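Local atomic coordinates of pilotin OutS (Dickeya dadantii, PDB entry 3UTK), a protein that acts as the outer-membrane pilotin of a type II secretion system, interacting with the secretin OutD, and is needed to export pectate lyases and cellulases. Residues Q43-L47 / G84-G88; V51-K55 / D69-L73; K55-Q60 / Y101-L105; I72-A76 / F125-M129. All coordinates share one frame. Residues are numbered along the deposited sequence.

Contact 1: Q43-L47 / G84-G88; sequences QISQL and GWDTG
One turn from the start of helix 40-60, residues 43-47, receives the loop 84-88 that follows helix 69-82. The nearest CA atoms are those of Gln43 and Trp85, 7.9 Å apart, and about 231 Å² is buried. Gly84 closes helix 69-82 in a Schellman motif; its phi/psi of 82/16 would jam a CB against the preceding carbonyl. The chain then extends at Trp85 (phi/psi -80/156, chi1 -69°), whose indole turns toward the helix. Gln43, with chi1 m and chi2 t, lies over one face of it: Gln43 CG is 3.6 Å from the centroid of the six-membered ring and 9° off the normal, a CH-pi contact, while Gln43 NE2 comes within 3.1 Å of Trp85 CD1. Gln46 OE1 meets the ring edge at Trp85 CH2 (3.6 Å), and Leu47 CD2 approaches Trp85 CZ3 at 4.2 Å. Asp86 is reached through solvent. Water 1 donates to Gln43 OE1 (2.6 Å) and Asp86 O (3.2 Å); water 2 donates to Gln43 OE1 (3.2 Å) and accepts from Asp86 N (3.0 Å). Asp86 OD1 takes Gly88 N at 3.0 Å, forming an Asx turn. Between these segments, then, the contact is indole packing and two water bridges; Tyr90 OH, further along the loop, adds a direct hydrogen bond to the same amide oxygen.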
loop_
_atom_site.group_PDB
_atom_site.type_symbol
_atom_site.label_atom_id
_atom_site.label_comp_id
_atom_site.label_asym_id
_atom_site.label_seq_id
_atom_site.Cartn_x
_atom_site.Cartn_y
_atom_site.Cartn_z
ATOM N N GLN A 43 -7.519 8.523 -6.943
ATOM C CA GLN A 43 -6.149 8.664 -6.447
ATOM C C GLN A 43 -5.966 8.091 -5.043
ATOM O O GLN A 43 -5.076 7.266 -4.814
ATOM C CB GLN A 43 -5.699 10.130 -6.499
ATOM C CG GLN A 43 -5.679 10.696 -7.904
ATOM C CD GLN A 43 -5.165 12.117 -7.964
ATOM O OE1 GLN A 43 -4.913 12.750 -6.935
ATOM N NE2 GLN A 43 -5.005 12.631 -9.178
ATOM N N ILE A 44 -6.818 8.518 -4.114
ATOM C CA ILE A 44 -6.703 8.108 -2.716
ATOM C C ILE A 44 -6.903 6.606 -2.546
ATOM O O ILE A 44 -6.160 5.947 -1.815
ATOM C CB ILE A 44 -7.711 8.852 -1.830
ATOM C CG1 ILE A 44 -7.566 10.363 -2.020
ATOM C CG2 ILE A 44 -7.521 8.460 -0.373
ATOM C CD1 ILE A 44 -8.613 11.175 -1.292
ATOM N N SER A 45 -7.913 6.073 -3.222
ATOM C CA SER A 45 -8.189 4.641 -3.197
ATOM C C SER A 45 -7.010 3.830 -3.719
ATOM O O SER A 45 -6.727 2.732 -3.226
ATOM C CB SER A 45 -9.420 4.333 -4.042
ATOM O OG SER A 45 -10.592 4.772 -3.386
ATOM N N GLN A 46 -6.334 4.367 -4.729
ATOM C CA GLN A 46 -5.207 3.671 -5.332
ATOM C C GLN A 46 -4.025 3.600 -4.372
ATOM O O GLN A 46 -3.394 2.554 -4.239
ATOM C CB GLN A 46 -4.797 4.328 -6.659
ATOM C CG GLN A 46 -5.806 4.098 -7.781
ATOM C CD GLN A 46 -5.303 4.517 -9.152
ATOM O OE1 GLN A 46 -4.169 4.975 -9.308
ATOM N NE2 GLN A 46 -6.154 4.357 -10.159
ATOM N N LEU A 47 -3.727 4.714 -3.708
ATOM C CA LEU A 47 -2.622 4.751 -2.753
ATOM C C LEU A 47 -2.894 3.845 -1.560
ATOM O O LEU A 47 -1.994 3.143 -1.093
ATOM C CB LEU A 47 -2.366 6.178 -2.273
ATOM C CG LEU A 47 -2.006 7.164 -3.382
ATOM C CD1 LEU A 47 -1.823 8.566 -2.807
ATOM C CD2 LEU A 47 -0.758 6.707 -4.111
ATOM N N GLY A 84 2.403 14.074 -9.815
ATOM C CA GLY A 84 1.836 15.407 -9.929
ATOM C C GLY A 84 0.482 15.565 -9.254
ATOM O O GLY A 84 -0.238 16.528 -9.502
ATOM N N TRP A 85 0.137 14.627 -8.383
ATOM C CA TRP A 85 -1.160 14.660 -7.719
ATOM C C TRP A 85 -1.187 15.632 -6.543
ATOM O O TRP A 85 -0.149 15.945 -5.958
ATOM C CB TRP A 85 -1.542 13.258 -7.248
ATOM C CG TRP A 85 -1.843 12.303 -8.369
ATOM C CD1 TRP A 85 -1.943 12.599 -9.698
ATOM C CD2 TRP A 85 -2.089 10.898 -8.252
ATOM N NE1 TRP A 85 -2.238 11.464 -10.416
ATOM C CE2 TRP A 85 -2.331 10.403 -9.550
ATOM C CE3 TRP A 85 -2.127 10.005 -7.175
ATOM C CZ2 TRP A 85 -2.612 9.061 -9.802
ATOM C CZ3 TRP A 85 -2.403 8.672 -7.426
ATOM C CH2 TRP A 85 -2.641 8.212 -8.729
ATOM N N ASP A 86 -2.383 16.107 -6.202
ATOM C CA ASP A 86 -2.566 17.008 -5.068
ATOM C C ASP A 86 -2.661 16.232 -3.755
ATOM O O ASP A 86 -3.679 15.601 -3.465
ATOM C CB ASP A 86 -3.813 17.875 -5.267
ATOM C CG ASP A 86 -3.991 18.898 -4.164
ATOM O OD1 ASP A 86 -3.056 19.061 -3.353
ATOM O OD2 ASP A 86 -5.059 19.550 -4.115
ATOM N N THR A 87 -1.595 16.290 -2.963
ATOM C CA THR A 87 -1.512 15.523 -1.726
ATOM C C THR A 87 -2.137 16.283 -0.561
ATOM O O THR A 87 -2.001 15.899 0.602
ATOM C CB THR A 87 -0.058 15.124 -1.407
ATOM O OG1 THR A 87 0.508 14.452 -2.540
ATOM C CG2 THR A 87 -0.008 14.182 -0.214
ATOM N N GLY A 88 -2.824 17.371 -0.885
ATOM C CA GLY A 88 -3.581 18.105 0.107
ATOM C C GLY A 88 -4.926 17.450 0.348
ATOM O O GLY A 88 -5.471 17.534 1.447
HETATM O O HOH W 1 -5.832 14.851 -5.688
HETATM O O HOH W 2 -4.601 15.616 -8.212
#

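Contact 2: V51-K55 / D69-L73; sequences VAASK and DGTIL
Ile72, Val51 and Lys55 bury the most surface where helical residues 51-55 and 69-73 run past each other, their N-to-C directions 142° apart and their axes 9.9 Å apart at closest approach. The register sets CA of Val51 6.1 Å from CA of Ile72, and CA of Lys55 6.9 Å from CA of Asp69. Ile72 (chi1 m, chi2 t) points toward the other helix: its CG2 lies 3.7 Å from both Val51 CG1 and Ser54 CB, and its CD1 extends to 4.0 Å from Lys55 N. Val51, at chi1 177°, sends CG1 to Ile72 and CG2 to Leu73 CD1 at 4.1 Å. Lys55 is fully extended, all four chi angles t, which carries NZ over to Asp69 OD2 (chi1 m) at 3.1 Å, a hydrogen-bonded salt bridge. Both charges have second partners, Glu98 for Lys55 and Arg58 for Asp69, so the bridge belongs to a small ionic network beside the apolar seam. Helices 40-60 and 69-82 are consecutive along the chain and roughly antiparallel here, and this seam joins them as an alpha-helical hairpin, the unit from which the nested perpendicular hairpins of the pilotin fold are built.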
loop_
_atom_site.group_PDB
_atom_site.type_symbol
_atom_site.label_atom_id
_atom_site.label_comp_id
_atom_site.label_asym_id
_atom_site.label_seq_id
_atom_site.Cartn_x
_atom_site.Cartn_y
_atom_site.Cartn_z
ATOM N N VAL A 51 -0.683 0.740 0.052
ATOM C CA VAL A 51 -0.310 0.676 1.456
ATOM C C VAL A 51 -0.818 -0.623 2.102
ATOM O O VAL A 51 -0.076 -1.296 2.819
ATOM C CB VAL A 51 -0.836 1.904 2.222
ATOM C CG1 VAL A 51 -0.493 1.789 3.691
ATOM C CG2 VAL A 51 -0.226 3.184 1.629
ATOM N N ALA A 52 -2.076 -0.966 1.838
ATOM C CA ALA A 52 -2.678 -2.192 2.366
ATOM C C ALA A 52 -1.949 -3.447 1.901
ATOM O O ALA A 52 -1.705 -4.360 2.691
ATOM C CB ALA A 52 -4.141 -2.275 1.973
ATOM N N ALA A 53 -1.623 -3.502 0.615
ATOM C CA ALA A 53 -0.899 -4.647 0.059
ATOM C C ALA A 53 0.496 -4.762 0.683
ATOM O O ALA A 53 0.970 -5.855 0.976
ATOM C CB ALA A 53 -0.802 -4.534 -1.459
ATOM N N SER A 54 1.155 -3.621 0.867
ATOM C CA SER A 54 2.455 -3.600 1.511
ATOM C C SER A 54 2.406 -4.086 2.959
ATOM O O SER A 54 3.264 -4.847 3.367
ATOM C CB SER A 54 3.070 -2.203 1.447
ATOM O OG SER A 54 3.288 -1.822 0.100
ATOM N N LYS A 55 1.432 -3.623 3.747
ATOM C CA LYS A 55 1.306 -4.103 5.126
ATOM C C LYS A 55 0.992 -5.605 5.129
ATOM O O LYS A 55 1.486 -6.349 5.970
ATOM C CB LYS A 55 0.236 -3.318 5.898
ATOM C CG LYS A 55 0.087 -3.754 7.356
ATOM C CD LYS A 55 -0.869 -2.867 8.144
ATOM C CE LYS A 55 -0.896 -3.278 9.612
ATOM N NZ LYS A 55 -1.536 -2.245 10.473
ATOM N N ASP A 69 4.294 1.111 9.006
ATOM C CA ASP A 69 3.166 1.712 8.300
ATOM C C ASP A 69 3.435 3.168 7.925
ATOM O O ASP A 69 3.057 3.619 6.844
ATOM C CB ASP A 69 1.888 1.632 9.150
ATOM C CG ASP A 69 1.449 0.199 9.430
ATOM O OD1 ASP A 69 2.022 -0.753 8.846
ATOM O OD2 ASP A 69 0.508 0.030 10.234
ATOM N N GLY A 70 4.077 3.903 8.826
ATOM C CA GLY A 70 4.381 5.307 8.590
ATOM C C GLY A 70 5.269 5.489 7.372
ATOM O O GLY A 70 5.047 6.386 6.559
ATOM N N THR A 71 6.272 4.623 7.240
ATOM C CA THR A 71 7.189 4.688 6.107
ATOM C C THR A 71 6.497 4.270 4.815
ATOM O O THR A 71 6.704 4.886 3.767
ATOM C CB THR A 71 8.434 3.805 6.322
ATOM O OG1 THR A 71 9.100 4.198 7.528
ATOM C CG2 THR A 71 9.401 3.938 5.149
ATOM N N ILE A 72 5.689 3.210 4.887
ATOM C CA ILE A 72 4.891 2.790 3.743
ATOM C C ILE A 72 3.986 3.933 3.277
ATOM O O ILE A 72 3.892 4.212 2.080
ATOM C CB ILE A 72 4.048 1.536 4.066
ATOM C CG1 ILE A 72 4.956 0.340 4.372
ATOM C CG2 ILE A 72 3.118 1.202 2.908
ATOM C CD1 ILE A 72 4.196 -0.927 4.821
ATOM N N LEU A 73 3.326 4.595 4.225
ATOM C CA LEU A 73 2.475 5.735 3.906
ATOM C C LEU A 73 3.251 6.865 3.230
ATOM O O LEU A 73 2.788 7.459 2.250
ATOM C CB LEU A 73 1.812 6.279 5.170
ATOM C CG LEU A 73 0.508 7.011 4.888
ATOM C CD1 LEU A 73 -0.583 5.966 4.677
ATOM C CD2 LEU A 73 0.147 7.959 6.028
#

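Contact 3: K55-Q60 / Y101-L105; sequences KYLRVQ and YQGLL
Tyr101 is the bump and the end of helix 40-60 supplies the hollow. Segments 55-60 and 101-105, both helical, cross at -57° with their axes 10.7 Å apart at closest approach; the nearest CA pair is Tyr56 and Tyr101, at 6.6 Å. With chi1 at 167° (t), Tyr101 pushes its ring knob-into-hole among Lys55, Tyr56, Val59 and Gln60. The extended Lys55 chain covers one face: Lys55 CD lies 3.9 Å from the ring centroid, 10° off the normal, a CH-pi contact, and its NZ runs on to a salt bridge with Glu98. Tyr56 CA meets the ring edge at Tyr101 CE1, 3.7 Å away. At the far end of the ring, Tyr101 OH comes to 3.3 Å from Val59 CG1 and 3.1 Å from Gln60 OE1. This joint packs helix 94-106 obliquely on helix 40-60, consistent with the nested, perpendicular helical hairpins of the pilotin fold. A second fit runs the other way: the Tyr56 ring, at chi1 -172°, meets Leu104 and Leu105, with Tyr56 CD2 3.9 Å from Leu104 CB and Tyr56 CE2 3.8 Å from Leu105 CD2. Leu105 CD2 also touches Gln60 OE1, at 3.6 Å. Tyr56 contacts Gln114 and Cys115 of helix 111-121 as well, and its OH lies 2.6 Å from water 3, to which it is hydrogen-bonded.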
loop_
_atom_site.group_PDB
_atom_site.type_symbol
_atom_site.label_atom_id
_atom_site.label_comp_id
_atom_site.label_asym_id
_atom_site.label_seq_id
_atom_site.Cartn_x
_atom_site.Cartn_y
_atom_site.Cartn_z
ATOM N N LYS A 55 1.432 -3.623 3.747
ATOM C CA LYS A 55 1.306 -4.103 5.126
ATOM C C LYS A 55 0.992 -5.605 5.129
ATOM O O LYS A 55 1.486 -6.349 5.970
ATOM C CB LYS A 55 0.236 -3.318 5.898
ATOM C CG LYS A 55 0.087 -3.754 7.356
ATOM C CD LYS A 55 -0.869 -2.867 8.144
ATOM C CE LYS A 55 -0.896 -3.278 9.612
ATOM N NZ LYS A 55 -1.536 -2.245 10.473
ATOM N N TYR A 56 0.157 -6.042 4.194
ATOM C CA TYR A 56 -0.150 -7.467 4.066
ATOM C C TYR A 56 1.133 -8.282 3.844
ATOM O O TYR A 56 1.326 -9.342 4.437
ATOM C CB TYR A 56 -1.176 -7.709 2.942
ATOM C CG TYR A 56 -1.692 -9.128 2.875
ATOM C CD1 TYR A 56 -0.942 -10.135 2.277
ATOM C CD2 TYR A 56 -2.939 -9.456 3.395
ATOM C CE1 TYR A 56 -1.419 -11.436 2.218
ATOM C CE2 TYR A 56 -3.418 -10.754 3.338
ATOM C CZ TYR A 56 -2.659 -11.734 2.752
ATOM O OH TYR A 56 -3.140 -13.024 2.707
ATOM N N LEU A 57 2.035 -7.770 3.017
ATOM C CA LEU A 57 3.275 -8.491 2.771
ATOM C C LEU A 57 4.109 -8.545 4.048
ATOM O O LEU A 57 4.631 -9.594 4.408
ATOM C CB LEU A 57 4.087 -7.854 1.641
ATOM C CG LEU A 57 3.609 -8.084 0.202
ATOM C CD1 LEU A 57 4.427 -7.258 -0.808
ATOM C CD2 LEU A 57 3.672 -9.568 -0.174
ATOM N N ARG A 58 4.231 -7.414 4.732
ATOM C CA ARG A 58 5.067 -7.380 5.930
ATOM C C ARG A 58 4.516 -8.304 7.013
ATOM O O ARG A 58 5.257 -9.080 7.614
ATOM C CB ARG A 58 5.205 -5.951 6.483
ATOM C CG ARG A 58 6.253 -5.820 7.598
ATOM C CD ARG A 58 6.216 -4.441 8.245
ATOM N NE ARG A 58 5.037 -4.284 9.084
ATOM C CZ ARG A 58 4.157 -3.294 8.978
ATOM N NH1 ARG A 58 4.319 -2.349 8.061
ATOM N NH2 ARG A 58 3.108 -3.256 9.794
ATOM N N VAL A 59 3.215 -8.213 7.271
ATOM C CA VAL A 59 2.627 -8.904 8.412
ATOM C C VAL A 59 2.246 -10.355 8.111
ATOM O O VAL A 59 2.538 -11.257 8.906
ATOM C CB VAL A 59 1.408 -8.135 8.973
ATOM C CG1 VAL A 59 0.759 -8.913 10.117
ATOM C CG2 VAL A 59 1.831 -6.738 9.426
ATOM N N GLN A 60 1.593 -10.583 6.973
ATOM C CA GLN A 60 1.081 -11.915 6.646
ATOM C C GLN A 60 2.108 -12.754 5.899
ATOM O O GLN A 60 2.105 -13.986 5.980
ATOM C CB GLN A 60 -0.214 -11.812 5.817
ATOM C CG GLN A 60 -1.312 -10.962 6.469
ATOM C CD GLN A 60 -1.779 -11.526 7.799
ATOM O OE1 GLN A 60 -1.959 -10.793 8.771
ATOM N NE2 GLN A 60 -1.995 -12.830 7.841
ATOM N N TYR A 101 -6.653 -3.137 4.449
ATOM C CA TYR A 101 -5.833 -4.232 4.956
ATOM C C TYR A 101 -6.718 -5.221 5.706
ATOM O O TYR A 101 -6.638 -6.425 5.488
ATOM C CB TYR A 101 -4.701 -3.702 5.853
ATOM C CG TYR A 101 -4.007 -4.776 6.663
ATOM C CD1 TYR A 101 -3.133 -5.670 6.061
ATOM C CD2 TYR A 101 -4.235 -4.901 8.028
ATOM C CE1 TYR A 101 -2.503 -6.655 6.791
ATOM C CE2 TYR A 101 -3.608 -5.885 8.767
ATOM C CZ TYR A 101 -2.743 -6.761 8.144
ATOM O OH TYR A 101 -2.116 -7.747 8.870
ATOM N N GLN A 102 -7.576 -4.715 6.581
ATOM C CA GLN A 102 -8.483 -5.596 7.306
ATOM C C GLN A 102 -9.398 -6.351 6.340
ATOM O O GLN A 102 -9.742 -7.512 6.576
ATOM C CB GLN A 102 -9.302 -4.805 8.331
ATOM C CG GLN A 102 -8.474 -4.226 9.472
ATOM C CD GLN A 102 -7.786 -5.298 10.306
ATOM O OE1 GLN A 102 -6.688 -5.092 10.825
ATOM N NE2 GLN A 102 -8.430 -6.445 10.438
ATOM N N GLY A 103 -9.779 -5.692 5.249
ATOM C CA GLY A 103 -10.606 -6.316 4.228
ATOM C C GLY A 103 -9.899 -7.480 3.547
ATOM O O GLY A 103 -10.503 -8.530 3.295
ATOM N N LEU A 104 -8.613 -7.291 3.247
ATOM C CA LEU A 104 -7.796 -8.347 2.643
ATOM C C LEU A 104 -7.795 -9.604 3.511
ATOM O O LEU A 104 -7.973 -10.721 3.010
ATOM C CB LEU A 104 -6.348 -7.867 2.430
ATOM C CG LEU A 104 -6.024 -6.900 1.278
ATOM C CD1 LEU A 104 -4.605 -6.336 1.395
ATOM C CD2 LEU A 104 -6.200 -7.567 -0.071
ATOM N N LEU A 105 -7.586 -9.423 4.814
ATOM C CA LEU A 105 -7.529 -10.562 5.732
ATOM C C LEU A 105 -8.784 -11.426 5.654
ATOM O O LEU A 105 -8.723 -12.645 5.837
ATOM C CB LEU A 105 -7.313 -10.098 7.174
ATOM C CG LEU A 105 -6.087 -9.217 7.430
ATOM C CD1 LEU A 105 -5.875 -9.018 8.923
ATOM C CD2 LEU A 105 -4.839 -9.806 6.783
HETATM O O HOH W 3 -5.774 -13.298 2.631
#

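Contact 4: I72-A76 / F125-M129; sequences ILKTA and FLDAM
Helical residues 72-76 and 125-129 cross at a steep angle, 107° between their N-to-C directions, with the axes 9.6 Å apart at closest approach and the CA atoms of Thr75 and Met129 at 5.6 Å. Ile72 (chi1 m, chi2 t) opens the contact: its CG1 is 4.1 Å from Met129 SD and its CG2 4.2 Å from Phe125 CE2, the thioether and the ring both closing on one side chain. One turn on, Thr75 points toward the other helix and fills the crossing. Its CG2 sits 3.8 Å from Phe125 CE1 and 4.2 Å from the ring centroid, 29° off the normal, an off-centre CH-pi contact, and also touches Ala128 CB at 3.9 Å. The steep crossing fits the perpendicular nesting of helical hairpins in this fold: the C-terminal helix 123-131 lies across helix 69-82, and Ser54 of helix 40-60 also touches Phe125 and Met129. Thr75 OG1, with chi1 at -58° (m), is hydrogen-bonded to Thr71 O in its own helix, so although it lies 3.3 Å from Met129 CG it brings no polar bond across the interface. Ala76 closes the segment, its N at the edge of the Phe125 ring, 3.8 Å from Phe125 CZ, and its CB 4.0 Å from that same CZ. Phe125 reaches this position through chi1 at -168° (t).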
loop_
_atom_site.group_PDB
_atom_site.type_symbol
_atom_site.label_atom_id
_atom_site.label_comp_id
_atom_site.label_asym_id
_atom_site.label_seq_id
_atom_site.Cartn_x
_atom_site.Cartn_y
_atom_site.Cartn_z
ATOM N N ILE A 72 5.689 3.210 4.887
ATOM C CA ILE A 72 4.891 2.790 3.743
ATOM C C ILE A 72 3.986 3.933 3.277
ATOM O O ILE A 72 3.892 4.212 2.080
ATOM C CB ILE A 72 4.048 1.536 4.066
ATOM C CG1 ILE A 72 4.956 0.340 4.372
ATOM C CG2 ILE A 72 3.118 1.202 2.908
ATOM C CD1 ILE A 72 4.196 -0.927 4.821
ATOM N N LEU A 73 3.326 4.595 4.225
ATOM C CA LEU A 73 2.475 5.735 3.906
ATOM C C LEU A 73 3.251 6.865 3.230
ATOM O O LEU A 73 2.788 7.459 2.250
ATOM C CB LEU A 73 1.812 6.279 5.170
ATOM C CG LEU A 73 0.508 7.011 4.888
ATOM C CD1 LEU A 73 -0.583 5.966 4.677
ATOM C CD2 LEU A 73 0.147 7.959 6.028
ATOM N N LYS A 74 4.424 7.170 3.772
ATOM C CA LYS A 74 5.249 8.236 3.232
ATOM C C LYS A 74 5.645 7.899 1.800
ATOM O O LYS A 74 5.770 8.788 0.958
ATOM C CB LYS A 74 6.492 8.432 4.101
ATOM C CG LYS A 74 7.371 9.592 3.687
ATOM C CD LYS A 74 8.676 9.589 4.457
ATOM C CE LYS A 74 8.443 9.676 5.957
ATOM N NZ LYS A 74 9.717 10.010 6.674
ATOM N N THR A 75 5.836 6.609 1.525
ATOM C CA THR A 75 6.192 6.167 0.182
ATOM C C THR A 75 5.043 6.398 -0.795
ATOM O O THR A 75 5.256 6.838 -1.927
ATOM C CB THR A 75 6.575 4.682 0.159
ATOM O OG1 THR A 75 7.674 4.463 1.053
ATOM C CG2 THR A 75 6.982 4.266 -1.242
ATOM N N ALA A 76 3.823 6.115 -0.352
ATOM C CA ALA A 76 2.652 6.332 -1.192
ATOM C C ALA A 76 2.483 7.821 -1.481
ATOM O O ALA A 76 2.166 8.217 -2.604
ATOM C CB ALA A 76 1.384 5.753 -0.523
ATOM N N PHE A 125 6.613 -0.689 -6.297
ATOM C CA PHE A 125 6.303 0.073 -5.095
ATOM C C PHE A 125 7.310 -0.238 -3.986
ATOM O O PHE A 125 7.744 0.662 -3.272
ATOM C CB PHE A 125 4.869 -0.183 -4.630
ATOM C CG PHE A 125 4.397 0.769 -3.569
ATOM C CD1 PHE A 125 4.236 2.113 -3.846
ATOM C CD2 PHE A 125 4.119 0.315 -2.289
ATOM C CE1 PHE A 125 3.797 2.990 -2.861
ATOM C CE2 PHE A 125 3.683 1.182 -1.304
ATOM C CZ PHE A 125 3.523 2.520 -1.588
ATOM N N LEU A 126 7.692 -1.509 -3.846
ATOM C CA LEU A 126 8.690 -1.864 -2.841
ATOM C C LEU A 126 10.040 -1.204 -3.158
ATOM O O LEU A 126 10.771 -0.799 -2.254
ATOM C CB LEU A 126 8.843 -3.383 -2.704
ATOM C CG LEU A 126 7.547 -4.165 -2.461
ATOM C CD1 LEU A 126 7.838 -5.641 -2.236
ATOM C CD2 LEU A 126 6.736 -3.594 -1.304
ATOM N N ASP A 127 10.365 -1.092 -4.442
ATOM C CA ASP A 127 11.590 -0.393 -4.851
ATOM C C ASP A 127 11.572 1.077 -4.413
ATOM O O ASP A 127 12.585 1.622 -3.950
ATOM C CB ASP A 127 11.776 -0.470 -6.366
ATOM C CG ASP A 127 12.373 -1.792 -6.821
ATOM O OD1 ASP A 127 12.695 -2.641 -5.963
ATOM O OD2 ASP A 127 12.536 -1.971 -8.048
ATOM N N ALA A 128 10.415 1.711 -4.566
ATOM C CA ALA A 128 10.234 3.109 -4.178
ATOM C C ALA A 128 10.438 3.287 -2.678
ATOM O O ALA A 128 10.886 4.334 -2.206
ATOM C CB ALA A 128 8.848 3.587 -4.582
ATOM N N MET A 129 10.102 2.250 -1.929
ATOM C CA MET A 129 10.214 2.285 -0.483
ATOM C C MET A 129 11.649 2.393 0.010
ATOM O O MET A 129 11.899 2.928 1.083
ATOM C CB MET A 129 9.587 1.027 0.093
ATOM C CG MET A 129 8.506 1.278 1.074
ATOM S SD MET A 129 7.742 -0.307 1.410
ATOM C CE MET A 129 6.241 -0.185 0.441
#

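In the fold
Helix 40-60 carries contacts 1, 2 and 3 along its length. Contacts 1 and 3 lie on opposite sides of the chain's centre, their centres about 21 Å apart, while the centre of contact 2 lies about 5 Å from that of the chain. Contacts 2 and 3 share Lys55, and Asp69 OD1 of contact 2 forms a 2.9 Å salt bridge with Arg58 NH2 of contact 3. Contacts 2 and 4, with centres about 7 Å apart, share Ile72 and Leu73 and pack directly against each other, Ser54 OG lying 3.3 Å from Phe125 CD2. Contact 1 touches contact 4 through Leu47 CD2, 3.6 Å from Ala76 O. Beyond contact 3, a disulfide links Cys61, just after helix 40-60, to Cys115 of helix 111-121.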